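Local coordinates for protein peptidase, M20/M25/M40 family (Staphylococcus aureus, PDB 4EWT) that probably hydrolyses amide bonds of N-acylated amino acids or related small substrates, as a two-manganese amidohydrolase of the M20 peptidase family, at residues Lys173-Pro178 with Gly322-Glu327; Ala186-Lys191 with Val253-Asp258. All coordinates share one frame; numbering follows the deposited sequence.

Overall arrangement
The two contacts lie on opposite sides of the chain's centre, with their centres 36 Å apart and nearest atoms about 19 Å apart. Contact 1 closes the edge of the mixed sheet, where strand 322-325 runs beside strand 173-176; this sheet belongs to the domain that holds the two manganese ions through Cys103, His105, Glu139, His164 and His362. Strand 173-176 is followed directly by strand 179-193, which leaves for the second, antiparallel sheet and there pairs with strand 248-261 in contact 2. The chain later returns to supply strand 322-325. The smaller domain is therefore an insertion in the larger one, the two-domain plan of M20 peptidases, and each contact also meets a different neighbouring subunit.

Contact 1 of 2, residues Lys173-Pro178 with Gly322-Glu327; sequences KVYYRP and GVEMCE
The Tyr176 ring has the CA of Met325 over one face, and the Met325 side chain crosses it with SD 4.8 Å from the ring centroid, an oblique Met-aromatic contact. CG of Met325 lies 3.7 Å from Tyr176 CZ. Chi1 of 79° sets Tyr176 CG between the backbone N and the carbonyl carbon, and the ring's CE2 comes close to Glu324 C and Met325 N. Cys326 O approaches the Arg177 guanidinium edge-on, in its plane. The Tyr175 ring lies beside the Glu324 chain, CD1 to CG 3.9 Å, while its hydroxyl hydrogen-bonds to Lys170 O. The two strands run parallel at the edge of the metal-binding domain's sheet, with strand 344-350 on the far side of 173-176. Four backbone bonds alternate between them: Val174 N to Gly322 O (2.9 Å), Glu324 N to Val174 O, Tyr176 N to Glu324 O, and Cys326 N to Tyr176 O. Beta-branched Val174 and Val323 suit extended strands and lie side by side, CG2 to CG2 3.8 Å. On the face of Lys173, Tyr175 and Glu324, Lys173 NZ makes a salt bridge whose hydrogen bond is weak, 3.3 Å to Glu324 OE1. Met325 packs on Met325 of a second subunit.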
# COMPACT_ATOMS: atom_id res chain seq x y z
N LYS A 173 -45.14 12.48 6.27
CA LYS A 173 -44.55 13.00 7.51
C LYS A 173 -43.33 13.90 7.34
O LYS A 173 -42.73 13.97 6.27
CB LYS A 173 -44.26 11.88 8.53
CG LYS A 173 -43.69 10.61 7.97
CD LYS A 173 -43.85 9.50 8.99
CE LYS A 173 -43.57 8.14 8.38
NZ LYS A 173 -44.21 7.06 9.19
N VAL A 174 -42.99 14.60 8.42
CA VAL A 174 -41.82 15.48 8.48
C VAL A 174 -40.79 14.92 9.45
O VAL A 174 -41.15 14.26 10.44
CB VAL A 174 -42.19 16.94 8.89
CG1 VAL A 174 -42.92 17.65 7.77
CG2 VAL A 174 -43.00 16.97 10.18
N TYR A 175 -39.52 15.20 9.18
CA TYR A 175 -38.41 14.59 9.90
C TYR A 175 -37.44 15.63 10.48
O TYR A 175 -37.22 16.69 9.88
CB TYR A 175 -37.66 13.61 8.99
CG TYR A 175 -38.55 12.59 8.32
CD1 TYR A 175 -38.85 11.37 8.94
CD2 TYR A 175 -39.09 12.83 7.06
CE1 TYR A 175 -39.67 10.43 8.32
CE2 TYR A 175 -39.91 11.90 6.43
CZ TYR A 175 -40.20 10.70 7.06
OH TYR A 175 -41.02 9.79 6.43
N TYR A 176 -36.88 15.30 11.64
CA TYR A 176 -36.02 16.21 12.39
C TYR A 176 -34.90 15.49 13.16
O TYR A 176 -35.00 14.29 13.44
CB TYR A 176 -36.85 17.05 13.37
CG TYR A 176 -37.24 16.33 14.65
CD1 TYR A 176 -36.53 16.55 15.84
CD2 TYR A 176 -38.31 15.44 14.68
CE1 TYR A 176 -36.89 15.90 17.03
CE2 TYR A 176 -38.68 14.78 15.86
CZ TYR A 176 -37.97 15.01 17.03
OH TYR A 176 -38.34 14.36 18.20
N ARG A 177 -33.90 16.26 13.57
CA ARG A 177 -32.78 15.80 14.37
C ARG A 177 -31.97 16.96 14.93
O ARG A 177 -31.49 17.75 14.20
CB ARG A 177 -31.89 14.89 13.55
CG ARG A 177 -30.68 14.46 14.28
CD ARG A 177 -29.84 13.58 13.48
NE ARG A 177 -29.31 12.55 14.30
CZ ARG A 177 -28.22 12.69 15.01
NH1 ARG A 177 -27.53 13.80 14.97
NH2 ARG A 177 -27.82 11.69 15.74
N PRO A 178 -31.83 17.05 16.23
CA PRO A 178 -31.02 18.13 16.81
C PRO A 178 -29.54 17.84 16.61
O PRO A 178 -29.16 16.70 16.32
CB PRO A 178 -31.37 18.09 18.30
CG PRO A 178 -31.77 16.67 18.56
CD PRO A 178 -32.43 16.19 17.27
N GLY A 322 -47.36 12.98 10.27
CA GLY A 322 -46.57 12.58 11.43
C GLY A 322 -45.27 13.36 11.56
O GLY A 322 -44.80 13.98 10.60
N VAL A 323 -44.69 13.33 12.76
CA VAL A 323 -43.42 13.99 13.03
C VAL A 323 -42.53 13.02 13.78
O VAL A 323 -42.93 12.50 14.82
CB VAL A 323 -43.60 15.26 13.90
CG1 VAL A 323 -42.31 16.09 13.92
CG2 VAL A 323 -44.76 16.11 13.40
N GLU A 324 -41.33 12.77 13.25
CA GLU A 324 -40.40 11.83 13.91
C GLU A 324 -38.92 12.07 13.64
O GLU A 324 -38.54 12.71 12.65
CB GLU A 324 -40.77 10.37 13.59
CG GLU A 324 -40.78 10.02 12.10
CD GLU A 324 -40.92 8.53 11.87
OE1 GLU A 324 -42.02 8.09 11.46
OE2 GLU A 324 -39.94 7.80 12.10
N MET A 325 -38.10 11.55 14.55
CA MET A 325 -36.65 11.65 14.49
C MET A 325 -36.09 10.95 13.25
O MET A 325 -36.66 9.96 12.78
CB MET A 325 -36.03 11.02 15.74
CG MET A 325 -35.93 11.96 16.93
SD MET A 325 -34.22 12.48 17.21
CE MET A 325 -34.42 13.33 18.79
N CYS A 326 -34.99 11.49 12.73
CA CYS A 326 -34.32 10.87 11.59
C CYS A 326 -32.80 10.80 11.78
O CYS A 326 -32.25 11.43 12.69
CB CYS A 326 -34.69 11.57 10.27
SG CYS A 326 -33.95 13.20 10.00
N GLU A 327 -32.15 10.03 10.93
CA GLU A 327 -30.69 9.92 10.92
C GLU A 327 -30.08 11.15 10.23
O GLU A 327 -30.78 11.85 9.50
CB GLU A 327 -30.27 8.63 10.20
CG GLU A 327 -30.72 7.34 10.89
CD GLU A 327 -29.94 7.02 12.17
OE1 GLU A 327 -28.84 7.57 12.38
OE2 GLU A 327 -30.43 6.20 12.96

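Contact 2 of 2, residues Ala186-Lys191 with Val253-Asp258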
# COMPACT_ATOMS: atom_id res chain seq x y z
N ALA A 186 -14.86 19.87 2.49
CA ALA A 186 -13.63 20.56 2.08
C ALA A 186 -13.13 19.97 0.77
O ALA A 186 -13.52 18.87 0.41
CB ALA A 186 -12.57 20.48 3.17
N PHE A 187 -12.30 20.73 0.06
CA PHE A 187 -11.69 20.32 -1.19
C PHE A 187 -10.18 20.52 -1.14
O PHE A 187 -9.70 21.50 -0.57
CB PHE A 187 -12.24 21.15 -2.35
CG PHE A 187 -13.71 21.00 -2.55
CD1 PHE A 187 -14.25 19.78 -2.97
CD2 PHE A 187 -14.56 22.07 -2.31
CE1 PHE A 187 -15.62 19.64 -3.16
CE2 PHE A 187 -15.94 21.94 -2.49
CZ PHE A 187 -16.47 20.73 -2.92
N PHE A 188 -9.44 19.63 -1.78
CA PHE A 188 -8.00 19.80 -1.88
C PHE A 188 -7.44 19.41 -3.24
O PHE A 188 -7.98 18.54 -3.94
CB PHE A 188 -7.27 19.05 -0.74
CG PHE A 188 -7.45 17.55 -0.76
CD1 PHE A 188 -6.49 16.73 -1.32
CD2 PHE A 188 -8.58 16.97 -0.18
CE1 PHE A 188 -6.64 15.33 -1.32
CE2 PHE A 188 -8.76 15.57 -0.16
CZ PHE A 188 -7.80 14.75 -0.73
N LYS A 189 -6.36 20.09 -3.61
CA LYS A 189 -5.56 19.71 -4.76
C LYS A 189 -4.17 19.43 -4.24
O LYS A 189 -3.66 20.18 -3.41
CB LYS A 189 -5.50 20.85 -5.79
CG LYS A 189 -6.87 21.23 -6.34
CD LYS A 189 -6.77 22.39 -7.32
CE LYS A 189 -8.14 22.70 -7.95
NZ LYS A 189 -8.27 24.15 -8.28
N LEU A 190 -3.58 18.34 -4.70
CA LEU A 190 -2.22 18.03 -4.30
C LEU A 190 -1.38 17.82 -5.54
O LEU A 190 -1.70 16.98 -6.40
CB LEU A 190 -2.18 16.79 -3.41
CG LEU A 190 -0.80 16.19 -3.08
CD1 LEU A 190 0.07 17.11 -2.19
CD2 LEU A 190 -1.00 14.85 -2.42
N LYS A 191 -0.30 18.59 -5.64
CA LYS A 191 0.63 18.37 -6.70
C LYS A 191 1.80 17.60 -6.12
O LYS A 191 2.34 17.98 -5.10
CB LYS A 191 1.08 19.69 -7.33
CG LYS A 191 2.19 19.49 -8.37
CD LYS A 191 2.39 20.71 -9.26
CE LYS A 191 3.10 21.82 -8.52
NZ LYS A 191 3.67 22.83 -9.48
N VAL A 253 2.32 14.31 -10.79
CA VAL A 253 0.90 13.94 -10.82
C VAL A 253 0.07 14.99 -10.08
O VAL A 253 0.52 15.62 -9.11
CB VAL A 253 0.59 12.47 -10.33
CG1 VAL A 253 1.46 11.42 -11.05
CG2 VAL A 253 0.73 12.32 -8.85
N GLU A 254 -1.13 15.26 -10.54
CA GLU A 254 -2.06 16.11 -9.84
C GLU A 254 -3.20 15.34 -9.30
O GLU A 254 -3.89 14.69 -10.00
CB GLU A 254 -2.63 17.21 -10.70
CG GLU A 254 -1.68 18.00 -11.41
CD GLU A 254 -1.22 19.19 -10.69
OE1 GLU A 254 -1.66 19.46 -9.57
OE2 GLU A 254 -0.37 19.86 -11.26
N ILE A 255 -3.37 15.46 -8.02
CA ILE A 255 -4.43 14.77 -7.32
C ILE A 255 -5.46 15.78 -6.84
O ILE A 255 -5.11 16.83 -6.31
CB ILE A 255 -3.87 13.94 -6.14
CG1 ILE A 255 -3.25 12.63 -6.66
CG2 ILE A 255 -4.96 13.69 -5.08
CD1 ILE A 255 -2.12 12.10 -5.76
N GLU A 256 -6.74 15.47 -7.06
CA GLU A 256 -7.80 16.29 -6.51
C GLU A 256 -8.74 15.43 -5.70
O GLU A 256 -9.11 14.31 -6.11
CB GLU A 256 -8.55 17.03 -7.61
CG GLU A 256 -7.72 18.10 -8.31
CD GLU A 256 -8.51 18.84 -9.38
OE1 GLU A 256 -9.62 18.38 -9.71
OE2 GLU A 256 -8.02 19.87 -9.89
N GLY A 257 -9.13 15.94 -4.53
CA GLY A 257 -10.05 15.20 -3.67
C GLY A 257 -11.07 16.04 -2.93
O GLY A 257 -11.02 17.28 -2.93
N ASP A 258 -12.01 15.35 -2.31
CA ASP A 258 -12.95 16.01 -1.44
C ASP A 258 -13.23 15.23 -0.18
O ASP A 258 -13.00 14.02 -0.10
CB ASP A 258 -14.23 16.43 -2.18
CG ASP A 258 -15.26 15.35 -2.21
OD1 ASP A 258 -15.02 14.34 -2.91
OD2 ASP A 258 -16.32 15.52 -1.55
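Phe188 and Gly257 face each other as a hydrogen-bonded pair, joined by two backbone bonds: Phe188 N to Gly257 O, and Gly257 N to Phe188 O at 2.9 Å. Leu190 and Ile255 repeat the pattern, Leu190 N reaching Ile255 O at 2.7 Å and Ile255 N reaching Leu190 O. Among aromatic contacts, the Phe188 ring comes across to the partner strand, its CG between the backbone N and the carbonyl carbon (chi1 63°), and lies with one face over Gly257 CA, 3.9 Å from the ring centroid: a CH-pi contact. Gly257, having no side chain, lets the ring lie directly on its CA. These central strands of the smaller domain's antiparallel sheet have strand 288-295 beside 186-191 and strand 233-242 beside 253-258. Apolar Phe188, Leu190 and Ile255 share one face, where Leu190 also touches Phe215 of helix 208-226. The opposite face carries the charged pairs. Lys189 and Glu256 lie side by side, CE to OE2 3.4 Å, but NZ stays 4.6 Å from Glu256 OE2, too far for a salt bridge. The Lys191 stem lies alongside the Glu254 carboxylate, CB to OE1 3.5 Å, with the charged ends apart. Also on this face, Phe187 CD1 meets Asp258 CB at 3.4 Å, while Asp258 forms a salt bridge with Arg260, and the Phe187 ring packs edge-to-face with Phe246 of a third subunit.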